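Local coordinates for protein peptidase, M20/M25/M40 family (Staphylococcus aureus, PDB 4EWT) that probably hydrolyses N-acyl amino acid amide bonds as a manganese-binding amidohydrolase of the M20 peptidase family, at residues Q4-L9 against S376-G381; S11-M16 against S372-A377; H24-L29 against A93-G98; L73-D78 against A110-L115; L190-K195 against V253-D258. All blocks are in the same frame, centred on the assembly; numbering follows the deposited sequence.

Interaction 1: residues Q4-L9 against S376-G381; sequences QLIETL and SAEAVG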
# COMPACT_ATOMS: atom_id res chain seq x y z
N GLN A 4 -45.68 27.90 -36.84
CA GLN A 4 -46.63 28.38 -35.84
C GLN A 4 -46.14 28.11 -34.42
O GLN A 4 -46.25 28.97 -33.54
CB GLN A 4 -48.01 27.74 -36.04
CG GLN A 4 -49.10 28.34 -35.14
CD GLN A 4 -50.38 27.52 -35.08
OE1 GLN A 4 -50.62 26.64 -35.92
NE2 GLN A 4 -51.22 27.81 -34.09
N LEU A 5 -45.59 26.92 -34.22
CA LEU A 5 -45.00 26.53 -32.94
C LEU A 5 -43.94 27.53 -32.50
O LEU A 5 -44.02 28.08 -31.40
CB LEU A 5 -44.39 25.13 -33.05
CG LEU A 5 -44.27 24.17 -31.86
CD1 LEU A 5 -42.90 23.52 -31.86
CD2 LEU A 5 -44.58 24.77 -30.49
N ILE A 6 -42.97 27.78 -33.37
CA ILE A 6 -41.82 28.63 -33.03
C ILE A 6 -42.25 30.04 -32.63
O ILE A 6 -41.82 30.55 -31.58
CB ILE A 6 -40.76 28.67 -34.17
CG1 ILE A 6 -40.32 27.26 -34.59
CG2 ILE A 6 -39.56 29.55 -33.78
CD1 ILE A 6 -39.75 26.37 -33.47
N GLU A 7 -43.12 30.67 -33.41
CA GLU A 7 -43.53 32.02 -33.07
C GLU A 7 -44.42 32.11 -31.86
O GLU A 7 -44.36 33.06 -31.13
CB GLU A 7 -44.10 32.81 -34.26
CG GLU A 7 -44.24 32.06 -35.52
CD GLU A 7 -43.77 32.83 -36.74
OE1 GLU A 7 -42.70 32.48 -37.27
OE2 GLU A 7 -44.45 33.78 -37.18
N THR A 8 -45.24 31.11 -31.63
CA THR A 8 -45.99 31.07 -30.37
C THR A 8 -45.04 30.98 -29.18
O THR A 8 -45.24 31.65 -28.17
CB THR A 8 -46.96 29.88 -30.29
OG1 THR A 8 -47.73 29.80 -31.49
CG2 THR A 8 -47.91 30.04 -29.11
N LEU A 9 -44.01 30.14 -29.30
CA LEU A 9 -43.05 29.97 -28.22
C LEU A 9 -42.22 31.23 -28.01
O LEU A 9 -42.04 31.68 -26.88
CB LEU A 9 -42.15 28.75 -28.47
CG LEU A 9 -42.83 27.38 -28.28
CD1 LEU A 9 -41.85 26.26 -28.56
CD2 LEU A 9 -43.41 27.22 -26.88
N SER A 376 -34.96 25.13 -25.30
CA SER A 376 -35.47 23.85 -24.82
C SER A 376 -36.89 23.59 -25.33
O SER A 376 -37.19 22.50 -25.85
CB SER A 376 -35.43 23.79 -23.30
OG SER A 376 -34.09 23.87 -22.84
N ALA A 377 -37.76 24.59 -25.20
CA ALA A 377 -39.14 24.47 -25.68
C ALA A 377 -39.20 24.25 -27.19
O ALA A 377 -39.92 23.37 -27.65
CB ALA A 377 -39.95 25.70 -25.27
N GLU A 378 -38.43 25.04 -27.94
CA GLU A 378 -38.38 24.92 -29.40
C GLU A 378 -37.91 23.53 -29.83
O GLU A 378 -38.51 22.92 -30.71
CB GLU A 378 -37.48 26.00 -30.01
CG GLU A 378 -38.12 27.39 -30.12
CD GLU A 378 -37.13 28.47 -30.54
OE1 GLU A 378 -35.92 28.17 -30.68
OE2 GLU A 378 -37.55 29.63 -30.72
N ALA A 379 -36.85 23.05 -29.19
CA ALA A 379 -36.29 21.73 -29.47
C ALA A 379 -37.28 20.61 -29.17
O ALA A 379 -37.56 19.78 -30.04
CB ALA A 379 -35.02 21.53 -28.67
N VAL A 380 -37.82 20.59 -27.96
CA VAL A 380 -38.76 19.54 -27.55
C VAL A 380 -40.05 19.62 -28.36
O VAL A 380 -40.53 18.60 -28.87
CB VAL A 380 -39.01 19.57 -26.01
CG1 VAL A 380 -40.04 18.54 -25.59
CG2 VAL A 380 -37.71 19.31 -25.26
N GLY A 381 -40.59 20.83 -28.52
CA GLY A 381 -41.79 21.01 -29.34
C GLY A 381 -41.63 20.50 -30.76
O GLY A 381 -42.53 19.84 -31.30

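Interaction 2: residues S11-M16 against S372-A377; sequences SKEGKM and SLLISA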
# COMPACT_ATOMS: atom_id res chain seq x y z
N SER A 11 -43.15 34.17 -28.57
CA SER A 11 -44.04 35.18 -27.98
C SER A 11 -44.34 34.95 -26.49
O SER A 11 -44.82 35.85 -25.80
CB SER A 11 -45.35 35.28 -28.78
OG SER A 11 -46.24 34.21 -28.47
N LYS A 12 -44.04 33.75 -26.01
CA LYS A 12 -44.25 33.41 -24.60
C LYS A 12 -42.94 33.31 -23.82
O LYS A 12 -42.92 32.78 -22.71
CB LYS A 12 -45.03 32.10 -24.48
CG LYS A 12 -46.48 32.16 -24.93
CD LYS A 12 -47.08 30.76 -24.97
CE LYS A 12 -48.52 30.78 -25.45
NZ LYS A 12 -49.11 29.40 -25.43
N GLU A 13 -41.85 33.81 -24.41
CA GLU A 13 -40.53 33.70 -23.77
C GLU A 13 -40.55 34.37 -22.40
O GLU A 13 -40.08 33.80 -21.41
CB GLU A 13 -39.41 34.28 -24.64
CG GLU A 13 -38.00 34.04 -24.08
CD GLU A 13 -36.87 34.57 -24.97
OE1 GLU A 13 -37.13 35.34 -25.91
OE2 GLU A 13 -35.69 34.20 -24.71
N GLY A 14 -41.14 35.57 -22.35
CA GLY A 14 -41.28 36.35 -21.12
C GLY A 14 -41.96 35.60 -19.99
O GLY A 14 -41.59 35.74 -18.82
N LYS A 15 -42.94 34.79 -20.34
CA LYS A 15 -43.66 33.99 -19.40
C LYS A 15 -42.79 32.85 -18.81
O LYS A 15 -42.88 32.54 -17.64
CB LYS A 15 -44.90 33.43 -20.09
CG LYS A 15 -45.92 32.76 -19.24
CD LYS A 15 -47.19 32.63 -20.04
CE LYS A 15 -47.98 31.37 -19.78
NZ LYS A 15 -49.22 31.48 -18.99
N MET A 16 -41.98 32.23 -19.64
CA MET A 16 -41.05 31.17 -19.17
C MET A 16 -40.10 31.73 -18.13
O MET A 16 -39.86 31.12 -17.09
CB MET A 16 -40.22 30.60 -20.33
CG MET A 16 -41.00 30.08 -21.50
SD MET A 16 -39.90 29.51 -22.81
CE MET A 16 -41.08 29.07 -24.07
N SER A 372 -31.71 29.55 -22.57
CA SER A 372 -31.83 28.09 -22.64
C SER A 372 -33.29 27.67 -22.54
O SER A 372 -33.65 26.59 -23.01
CB SER A 372 -31.03 27.43 -21.52
OG SER A 372 -31.48 27.84 -20.24
N LEU A 373 -34.13 28.52 -21.93
CA LEU A 373 -35.56 28.22 -21.76
C LEU A 373 -36.26 28.06 -23.10
O LEU A 373 -36.90 27.03 -23.36
CB LEU A 373 -36.26 29.30 -20.92
CG LEU A 373 -35.99 29.39 -19.42
CD1 LEU A 373 -36.45 30.71 -18.86
CD2 LEU A 373 -36.65 28.25 -18.65
N LEU A 374 -36.14 29.08 -23.94
CA LEU A 374 -36.79 29.09 -25.25
C LEU A 374 -36.26 27.98 -26.16
O LEU A 374 -37.03 27.29 -26.83
CB LEU A 374 -36.65 30.48 -25.90
CG LEU A 374 -37.21 30.73 -27.30
CD1 LEU A 374 -38.69 30.40 -27.39
CD2 LEU A 374 -36.94 32.17 -27.73
N ILE A 375 -34.94 27.81 -26.15
CA ILE A 375 -34.27 26.78 -26.96
C ILE A 375 -34.76 25.38 -26.59
O ILE A 375 -34.96 24.54 -27.47
CB ILE A 375 -32.73 26.87 -26.84
CG1 ILE A 375 -32.22 28.16 -27.49
CG2 ILE A 375 -32.05 25.66 -27.48
CD1 ILE A 375 -30.73 28.44 -27.22
N SER A 376 -34.96 25.13 -25.30
CA SER A 376 -35.47 23.85 -24.82
C SER A 376 -36.89 23.59 -25.33
O SER A 376 -37.19 22.50 -25.85
CB SER A 376 -35.43 23.79 -23.30
OG SER A 376 -34.09 23.87 -22.84
N ALA A 377 -37.76 24.59 -25.20
CA ALA A 377 -39.14 24.47 -25.68
C ALA A 377 -39.20 24.25 -27.19
O ALA A 377 -39.92 23.37 -27.65
CB ALA A 377 -39.95 25.70 -25.27

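Interaction 3: residues H24-L29 against A93-G98; sequences HQHPEL and ASQNKG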
# COMPACT_ATOMS: atom_id res chain seq x y z
N HIS A 24 -37.61 29.51 -8.83
CA HIS A 24 -36.27 29.66 -8.29
C HIS A 24 -36.32 30.24 -6.87
O HIS A 24 -35.52 29.85 -6.00
CB HIS A 24 -35.44 30.57 -9.20
CG HIS A 24 -33.97 30.50 -8.93
ND1 HIS A 24 -33.16 29.54 -9.50
CD2 HIS A 24 -33.16 31.26 -8.16
CE1 HIS A 24 -31.92 29.71 -9.08
NE2 HIS A 24 -31.89 30.75 -8.27
N GLN A 25 -37.27 31.14 -6.65
CA GLN A 25 -37.50 31.81 -5.36
C GLN A 25 -38.09 30.90 -4.29
O GLN A 25 -37.89 31.13 -3.09
CB GLN A 25 -38.42 33.03 -5.55
CG GLN A 25 -37.74 34.37 -5.32
CD GLN A 25 -38.69 35.56 -5.40
OE1 GLN A 25 -39.91 35.43 -5.30
NE2 GLN A 25 -38.11 36.74 -5.57
N HIS A 26 -38.85 29.89 -4.73
CA HIS A 26 -39.55 29.00 -3.80
C HIS A 26 -39.13 27.54 -3.97
O HIS A 26 -40.00 26.68 -4.18
CB HIS A 26 -41.07 29.14 -3.96
CG HIS A 26 -41.64 30.40 -3.40
ND1 HIS A 26 -42.11 31.42 -4.19
CD2 HIS A 26 -41.82 30.81 -2.12
CE1 HIS A 26 -42.56 32.41 -3.43
NE2 HIS A 26 -42.39 32.06 -2.16
N PRO A 27 -37.82 27.25 -3.87
CA PRO A 27 -37.38 25.87 -4.08
C PRO A 27 -37.74 24.97 -2.90
O PRO A 27 -37.79 25.43 -1.75
CB PRO A 27 -35.86 26.00 -4.19
CG PRO A 27 -35.53 27.16 -3.31
CD PRO A 27 -36.70 28.11 -3.44
N GLU A 28 -38.00 23.70 -3.19
CA GLU A 28 -38.27 22.72 -2.14
C GLU A 28 -37.46 21.46 -2.33
O GLU A 28 -37.21 21.03 -3.46
CB GLU A 28 -39.75 22.37 -2.09
CG GLU A 28 -40.61 23.45 -1.47
CD GLU A 28 -42.07 23.25 -1.78
OE1 GLU A 28 -42.38 22.81 -2.91
OE2 GLU A 28 -42.90 23.53 -0.90
N LEU A 29 -37.07 20.87 -1.21
CA LEU A 29 -36.27 19.64 -1.18
C LEU A 29 -37.01 18.43 -1.75
O LEU A 29 -38.24 18.40 -1.78
CB LEU A 29 -35.86 19.35 0.27
CG LEU A 29 -34.48 19.76 0.79
CD1 LEU A 29 -33.75 20.74 -0.11
CD2 LEU A 29 -34.61 20.31 2.20
N ALA A 93 -33.29 35.09 -5.85
CA ALA A 93 -32.60 34.01 -5.14
C ALA A 93 -33.54 33.43 -4.09
O ALA A 93 -34.36 34.16 -3.52
CB ALA A 93 -31.30 34.51 -4.50
N SER A 94 -33.41 32.13 -3.86
CA SER A 94 -34.25 31.40 -2.90
C SER A 94 -34.52 32.04 -1.54
O SER A 94 -33.59 32.42 -0.82
CB SER A 94 -33.57 30.08 -2.53
OG SER A 94 -34.23 29.46 -1.43
N GLN A 95 -35.80 32.17 -1.20
CA GLN A 95 -36.17 32.71 0.11
C GLN A 95 -36.45 31.59 1.11
O GLN A 95 -36.89 31.84 2.24
CB GLN A 95 -37.33 33.71 0.01
CG GLN A 95 -38.66 33.10 -0.42
CD GLN A 95 -39.77 34.12 -0.51
OE1 GLN A 95 -40.93 33.77 -0.65
NE2 GLN A 95 -39.41 35.40 -0.43
N ASN A 96 -36.18 30.36 0.69
CA ASN A 96 -36.28 29.19 1.55
C ASN A 96 -34.87 28.80 2.02
O ASN A 96 -34.16 28.05 1.35
CB ASN A 96 -36.98 28.04 0.79
CG ASN A 96 -37.16 26.77 1.64
OD1 ASN A 96 -37.38 25.69 1.10
ND2 ASN A 96 -37.07 26.91 2.96
N LYS A 97 -34.49 29.32 3.19
CA LYS A 97 -33.12 29.21 3.71
C LYS A 97 -32.52 27.80 3.59
O LYS A 97 -33.13 26.82 4.00
CB LYS A 97 -33.07 29.70 5.17
N GLY A 98 -31.33 27.72 3.01
CA GLY A 98 -30.60 26.46 2.93
C GLY A 98 -30.99 25.57 1.77
O GLY A 98 -30.39 24.52 1.57

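Interaction 4: residues L73-D78 against A110-L115; sequences LAIRAD and AYMLVL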
# COMPACT_ATOMS: atom_id res chain seq x y z
N LEU A 73 -45.82 10.07 -26.87
CA LEU A 73 -44.50 10.54 -26.54
C LEU A 73 -44.55 11.22 -25.18
O LEU A 73 -45.35 12.13 -24.97
CB LEU A 73 -44.00 11.53 -27.58
CG LEU A 73 -42.67 12.23 -27.28
CD1 LEU A 73 -41.51 11.22 -27.24
CD2 LEU A 73 -42.40 13.32 -28.29
N ALA A 74 -43.69 10.76 -24.27
CA ALA A 74 -43.57 11.39 -22.98
C ALA A 74 -42.42 12.38 -23.00
O ALA A 74 -41.35 12.10 -23.55
CB ALA A 74 -43.39 10.37 -21.88
N ILE A 75 -42.65 13.55 -22.41
CA ILE A 75 -41.60 14.55 -22.26
C ILE A 75 -41.47 14.89 -20.77
O ILE A 75 -42.47 15.07 -20.08
CB ILE A 75 -41.85 15.80 -23.15
CG1 ILE A 75 -43.23 16.41 -22.87
CG2 ILE A 75 -41.74 15.40 -24.63
CD1 ILE A 75 -43.50 17.67 -23.66
N ARG A 76 -40.24 14.95 -20.28
CA ARG A 76 -40.01 14.93 -18.84
C ARG A 76 -39.30 16.19 -18.33
O ARG A 76 -38.32 16.64 -18.92
CB ARG A 76 -39.24 13.65 -18.48
CG ARG A 76 -38.94 13.47 -17.01
CD ARG A 76 -37.63 14.14 -16.61
NE ARG A 76 -37.09 13.49 -15.43
CZ ARG A 76 -35.82 13.55 -15.03
NH1 ARG A 76 -34.92 14.27 -15.70
NH2 ARG A 76 -35.47 12.89 -13.95
N ALA A 77 -39.82 16.75 -17.24
CA ALA A 77 -39.17 17.84 -16.51
C ALA A 77 -39.23 17.56 -15.01
O ALA A 77 -40.30 17.26 -14.48
CB ALA A 77 -39.84 19.19 -16.81
N ASP A 78 -38.09 17.66 -14.34
CA ASP A 78 -38.03 17.48 -12.88
C ASP A 78 -38.14 18.83 -12.15
O ASP A 78 -37.88 19.88 -12.75
CB ASP A 78 -36.79 16.68 -12.43
CG ASP A 78 -35.53 17.04 -13.21
OD1 ASP A 78 -35.53 18.00 -14.03
OD2 ASP A 78 -34.51 16.36 -13.00
N ALA A 110 -40.20 25.48 -15.94
CA ALA A 110 -40.66 26.70 -16.60
C ALA A 110 -40.95 26.50 -18.08
O ALA A 110 -42.06 26.81 -18.56
CB ALA A 110 -39.66 27.84 -16.38
N TYR A 111 -39.96 25.99 -18.82
CA TYR A 111 -40.11 25.85 -20.26
C TYR A 111 -41.16 24.79 -20.60
O TYR A 111 -41.92 24.95 -21.55
CB TYR A 111 -38.77 25.55 -20.96
CG TYR A 111 -38.49 24.08 -21.16
CD1 TYR A 111 -39.08 23.37 -22.22
CD2 TYR A 111 -37.66 23.38 -20.29
CE1 TYR A 111 -38.84 22.01 -22.40
CE2 TYR A 111 -37.41 22.02 -20.47
CZ TYR A 111 -38.00 21.34 -21.53
OH TYR A 111 -37.76 19.99 -21.70
N MET A 112 -41.20 23.71 -19.81
CA MET A 112 -42.14 22.62 -20.01
C MET A 112 -43.59 23.05 -19.79
O MET A 112 -44.49 22.65 -20.54
CB MET A 112 -41.81 21.43 -19.11
CG MET A 112 -42.68 20.20 -19.38
SD MET A 112 -42.45 19.52 -21.05
CE MET A 112 -40.89 18.63 -20.78
N LEU A 113 -43.83 23.87 -18.77
CA LEU A 113 -45.18 24.37 -18.52
C LEU A 113 -45.68 25.19 -19.71
O LEU A 113 -46.82 25.00 -20.16
CB LEU A 113 -45.26 25.20 -17.23
CG LEU A 113 -45.12 24.50 -15.87
CD1 LEU A 113 -45.01 25.56 -14.79
CD2 LEU A 113 -46.27 23.54 -15.55
N VAL A 114 -44.83 26.07 -20.23
CA VAL A 114 -45.20 26.93 -21.35
C VAL A 114 -45.27 26.15 -22.68
O VAL A 114 -46.12 26.43 -23.53
CB VAL A 114 -44.26 28.16 -21.45
CG1 VAL A 114 -44.60 29.03 -22.66
CG2 VAL A 114 -44.34 28.99 -20.18
N LEU A 115 -44.41 25.16 -22.85
CA LEU A 115 -44.49 24.29 -24.02
C LEU A 115 -45.77 23.46 -24.00
O LEU A 115 -46.41 23.28 -25.04
CB LEU A 115 -43.27 23.38 -24.11
CG LEU A 115 -43.32 22.29 -25.20
CD1 LEU A 115 -43.41 22.88 -26.59
CD2 LEU A 115 -42.10 21.39 -25.08
O HOH W 1 -36.64 18.83 -19.35

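Interaction 5: residues L190-K195 against V253-D258; sequences LKVQGK and VEIEGD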
# COMPACT_ATOMS: atom_id res chain seq x y z
N LEU A 190 -18.71 -0.39 4.60
CA LEU A 190 -17.92 -1.54 4.99
C LEU A 190 -17.51 -1.39 6.44
O LEU A 190 -16.89 -0.39 6.82
CB LEU A 190 -16.69 -1.70 4.10
CG LEU A 190 -15.63 -2.73 4.51
CD1 LEU A 190 -16.14 -4.20 4.42
CD2 LEU A 190 -14.40 -2.54 3.66
N LYS A 191 -17.87 -2.38 7.24
CA LYS A 191 -17.41 -2.40 8.60
C LYS A 191 -16.25 -3.37 8.66
O LYS A 191 -16.36 -4.49 8.20
CB LYS A 191 -18.53 -2.79 9.57
CG LYS A 191 -18.03 -2.96 11.00
CD LYS A 191 -19.16 -2.98 12.02
CE LYS A 191 -19.90 -4.29 11.99
NZ LYS A 191 -20.71 -4.48 13.25
N VAL A 192 -15.13 -2.90 9.20
CA VAL A 192 -13.93 -3.72 9.37
C VAL A 192 -13.75 -3.91 10.88
O VAL A 192 -13.44 -2.96 11.60
CB VAL A 192 -12.66 -3.07 8.75
CG1 VAL A 192 -11.43 -3.96 8.93
CG2 VAL A 192 -12.85 -2.76 7.22
N GLN A 193 -14.01 -5.13 11.35
CA GLN A 193 -13.91 -5.45 12.76
C GLN A 193 -12.63 -6.24 13.02
O GLN A 193 -12.48 -7.36 12.54
CB GLN A 193 -15.15 -6.25 13.20
CG GLN A 193 -15.12 -6.83 14.62
CD GLN A 193 -15.32 -5.79 15.69
OE1 GLN A 193 -14.43 -5.55 16.51
NE2 GLN A 193 -16.50 -5.16 15.70
N GLY A 194 -11.71 -5.62 13.75
CA GLY A 194 -10.53 -6.30 14.29
C GLY A 194 -10.76 -6.58 15.77
O GLY A 194 -11.83 -7.00 16.18
N LYS A 195 -9.74 -6.32 16.57
CA LYS A 195 -9.80 -6.52 18.00
C LYS A 195 -8.99 -5.39 18.65
O LYS A 195 -7.81 -5.22 18.36
CB LYS A 195 -9.21 -7.88 18.37
CG LYS A 195 -9.04 -8.09 19.87
CD LYS A 195 -8.21 -9.34 20.16
CE LYS A 195 -9.09 -10.45 20.66
NZ LYS A 195 -9.38 -10.28 22.12
N VAL A 253 -13.29 -0.01 12.25
CA VAL A 253 -13.43 1.18 11.42
C VAL A 253 -14.66 1.05 10.50
O VAL A 253 -15.03 -0.05 10.07
CB VAL A 253 -12.13 1.60 10.62
CG1 VAL A 253 -10.89 1.70 11.54
CG2 VAL A 253 -11.85 0.69 9.48
N GLU A 254 -15.35 2.13 10.25
CA GLU A 254 -16.43 2.15 9.29
C GLU A 254 -16.06 2.94 8.09
O GLU A 254 -15.74 4.07 8.16
CB GLU A 254 -17.71 2.74 9.83
CG GLU A 254 -18.16 2.18 11.06
CD GLU A 254 -19.07 1.04 10.92
OE1 GLU A 254 -19.40 0.64 9.80
OE2 GLU A 254 -19.44 0.53 11.96
N ILE A 255 -16.15 2.29 6.97
CA ILE A 255 -15.82 2.89 5.70
C ILE A 255 -17.10 3.07 4.88
O ILE A 255 -17.93 2.17 4.81
CB ILE A 255 -14.78 2.05 4.93
CG1 ILE A 255 -13.38 2.30 5.51
CG2 ILE A 255 -14.85 2.34 3.42
CD1 ILE A 255 -12.43 1.11 5.32
N GLU A 256 -17.26 4.26 4.30
CA GLU A 256 -18.36 4.47 3.38
C GLU A 256 -17.82 4.98 2.05
O GLU A 256 -16.94 5.86 2.01
CB GLU A 256 -19.39 5.44 3.96
CG GLU A 256 -20.14 4.89 5.16
CD GLU A 256 -21.18 5.87 5.69
OE1 GLU A 256 -21.15 7.04 5.27
OE2 GLU A 256 -22.01 5.47 6.54
N GLY A 257 -18.37 4.44 0.97
CA GLY A 257 -17.94 4.86 -0.36
C GLY A 257 -19.03 4.93 -1.41
O GLY A 257 -20.17 4.51 -1.20
N ASP A 258 -18.67 5.50 -2.55
CA ASP A 258 -19.56 5.50 -3.69
C ASP A 258 -18.84 5.21 -4.98
O ASP A 258 -17.62 5.39 -5.11
CB ASP A 258 -20.43 6.75 -3.74
CG ASP A 258 -19.78 7.89 -4.46
OD1 ASP A 258 -18.80 8.43 -3.92
OD2 ASP A 258 -20.26 8.24 -5.57

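Interaction 1: residues Q4-L9 against S376-G381
L5, I6 and L9 of the N-terminal helix press their methyl groups against A377, E378 and G381 of the last helix. Packing is closest at L5, whose CD1 lies 3.5 Å from G381 C; with no side chain on the glycine, the methyl can rest directly on the backbone, against G381 C and CA. One turn on, L9 CD1 sits 3.6 Å from A377 O and 3.8 Å from A377 CB, leaning on both the peptide and its methyl. I6 crosses E378 at about a right angle, its CD1 3.9 Å from E378 CG and its CG2 3.7 Å from E378 OE2. No hydrogen bond joins the two segments here.

Away from the contact, helix 2-11 is more open: Q4 and E7 are exposed, and E7 points away. T8 OG1 turns back on its own helix and donates to Q4 O over 2.7 Å, from the face of that carbonyl opposite to T8 N.

The axes of 4-9 and 376-381 come within 9.9 Å, at 157°, a near-antiparallel helix pair that brings the two ends of the chain together on the outer layer of the alpha/beta domain that carries the metal site.

Interaction 2: residues S11-M16 against S372-A377
S372 O, just ahead of the L373 and L374 side chains that pack on M16 and E13, is gripped twice: S376 OG donates to it over 2.8 Å and S376 N over 3.0 Å. The two donors arrive from opposite faces of the carbonyl plane. The side-chain bond adds to the backbone bond of this first turn of helix 372-386. S376 OG is also bonded to T349 OG1, which ties the turn to strand 344-350.

Across the contact itself there is no hydrogen bond, and M16 has the largest share of the buried surface. Its CG stands anti to the carbonyl carbon (chi1 -55°), and the extended chain carries SD and CE to L373 and A377. M16 CB meets L373 CD1 at 4.0 Å, while M16 SD passes 3.9 Å from L373 O. At the tip, M16 CE touches A377 CB at 3.8 Å. V114 and L9 also touch M16, so its side chain lies where helices 2-11, 13-25, 105-120 and 372-386 meet, the helical layer over one face of the central sheet in this alpha/beta domain.

Nearer the surface, E13 and L374 cross at about a right angle. L374 CD2 lies 3.7 Å from E13 CD, and the methyl rests against the whole carboxylate, about equally far from E13 CD, OE1 and OE2. K12, the N-cap residue of helix 13-25, turns its chain away from this contact, and its NZ forms salt bridges with E117 and E121, while K15 NZ pairs with E117.

Interaction 3: residues H24-L29 against A93-G98
Q95 reaches across to Q25 and H26, and its backbone and side chain both take part. The bond that sets the pairing runs from Q95 N, which donates to Q25 O over 3.0 Å, nearly straight at 174°.

From there the side chain can be followed outward. CB stays 4.1 Å from Q25 O. CG lies between the backbone N and the carbonyl carbon (chi1 66°), which brings it to 3.4 Å from the same Q25 O. The chain then runs extended: CD lies 3.7 Å from H26 NE2, and OE1 ends 2.7 Å from that nitrogen. The imidazole and the amide are turned 83° against each other, so they do not stack.

Behind Q95, S94 CB and OG are set against the P27 ring, with P27 CG 3.2 Å from S94 OG. S94 OG also accepts from N96 N and is bonded to V99 O, which holds the bend of the loop in place. At the inner end A93 CA meets the edge of the H24 ring near its plane. That ring is fixed by other partners: NE2 is bonded to E86 and ND1 to D106, the residue after the manganese ligand H105. E86 also takes S94 N, so it links both segments.

S94 thus forms an ST turn in the long loop between strand 72-78 and helix 105-120, which packs against H24 to P27, at the C-terminal part of helix 13-25, with the H24 side chain about 12 Å from a bound manganese of the catalytic domain.

Interaction 4: residues L73-D78 against A110-L115
M112 lies over I75, R76 and A77 like a bent finger. CG stands anti to the backbone N (chi1 -174°), and the chain then bends at both chi2 and chi3, so the thioether curls over the strand. M112 CB settles on A77 CB at 3.8 Å, where the small alanine leaves a shallow hollow. The sulfur rides against the ridge of I75, M112 SD to I75 CD1 being tight at 3.4 Å. M112 CE fills the dip over the peptide, 3.7 Å from R76 O. I75 CD1 also meets L115 CD2 at 4.2 Å, pushing into the notch between M112 and L115.

Strand 72-78, helix 105-120 and the neighbouring parallel strand 129-135 make a beta-alpha-beta crossover, and this is its strand-to-helix packing; the axes of 73-78 and 110-115 are 8.7 Å apart at 141°. V380 of the last helix covers I75, Y111 and L115.

Y111 reaches R76 O through a water, which accepts from Y111 OH and donates to R76 O, each at 2.8 Å. R76 itself points away, its side chain about 6 Å from a manganese; the guanidinium pairs with D334 and E333, and D78 OD2 lies 3.4 Å from R76 NH1 well out of the guanidinium plane, a contact of charges only. The contact is thus mostly apolar, with one polar link from Y111 OH through water to R76 O.

Interaction 5: residues L190-K195 against V253-D258
K191 CG is anti to its backbone N (chi1 174°), while E254 bends at chi2 (-91°), and the two side chains come to lie side by side pointing the same way. The carboxylate rests against the aliphatic stem of the lysine: E254 OE1 is 3.5 Å from K191 CB and E254 OE2 is 3.5 Å from K191 CD. The ammonium is not in contact, K191 NZ staying 5.3 Å from E254 OE2, and any attraction between the charges would probably be long-range.

The backbones form a regular antiparallel pairing. L190 and I255 exchange two bonds, L190 N to I255 O at 2.7 Å and I255 N to L190 O at 2.8 Å. V192 and V253 do the same, both bonds at 3.0 Å, and V192 N points almost straight at V253 O. K191 and E254 are the non-hydrogen-bonded pair between them.

L190, V192, V253 and I255 share the opposite face from K191 and E254, with V192 CB on V253 CG2 at 3.9 Å. Helix 208-226 packs on that apolar face through F215 and A211. Strand 288-295 flanks strand 179-193, strand 233-242 flanks strand 248-261, and farther along E256 touches F246 of the second subunit.

In the fold
Interactions 1, 2 and 4 form one cluster, with centres 8 to 12 Å apart. Interactions 1 and 2 share helix 372-386, whose successive turns meet helix 13-25 and then helix 2-11, while interaction 4 adds helix 105-120 and the sheet strand 72-78 beneath. Interaction 3 uses the far end of helix 13-25, its centre 22 Å from that of interaction 2. Interaction 5 stands apart, its centre about 50 Å from that of interaction 2, in the second sheet beyond the chain's centre. Along the chain, the segments of 3 and 4 alternate, 5 follows, and 2 and 1 close at the C-terminus: both chain ends build the catalytic domain, and the other domain is an insertion.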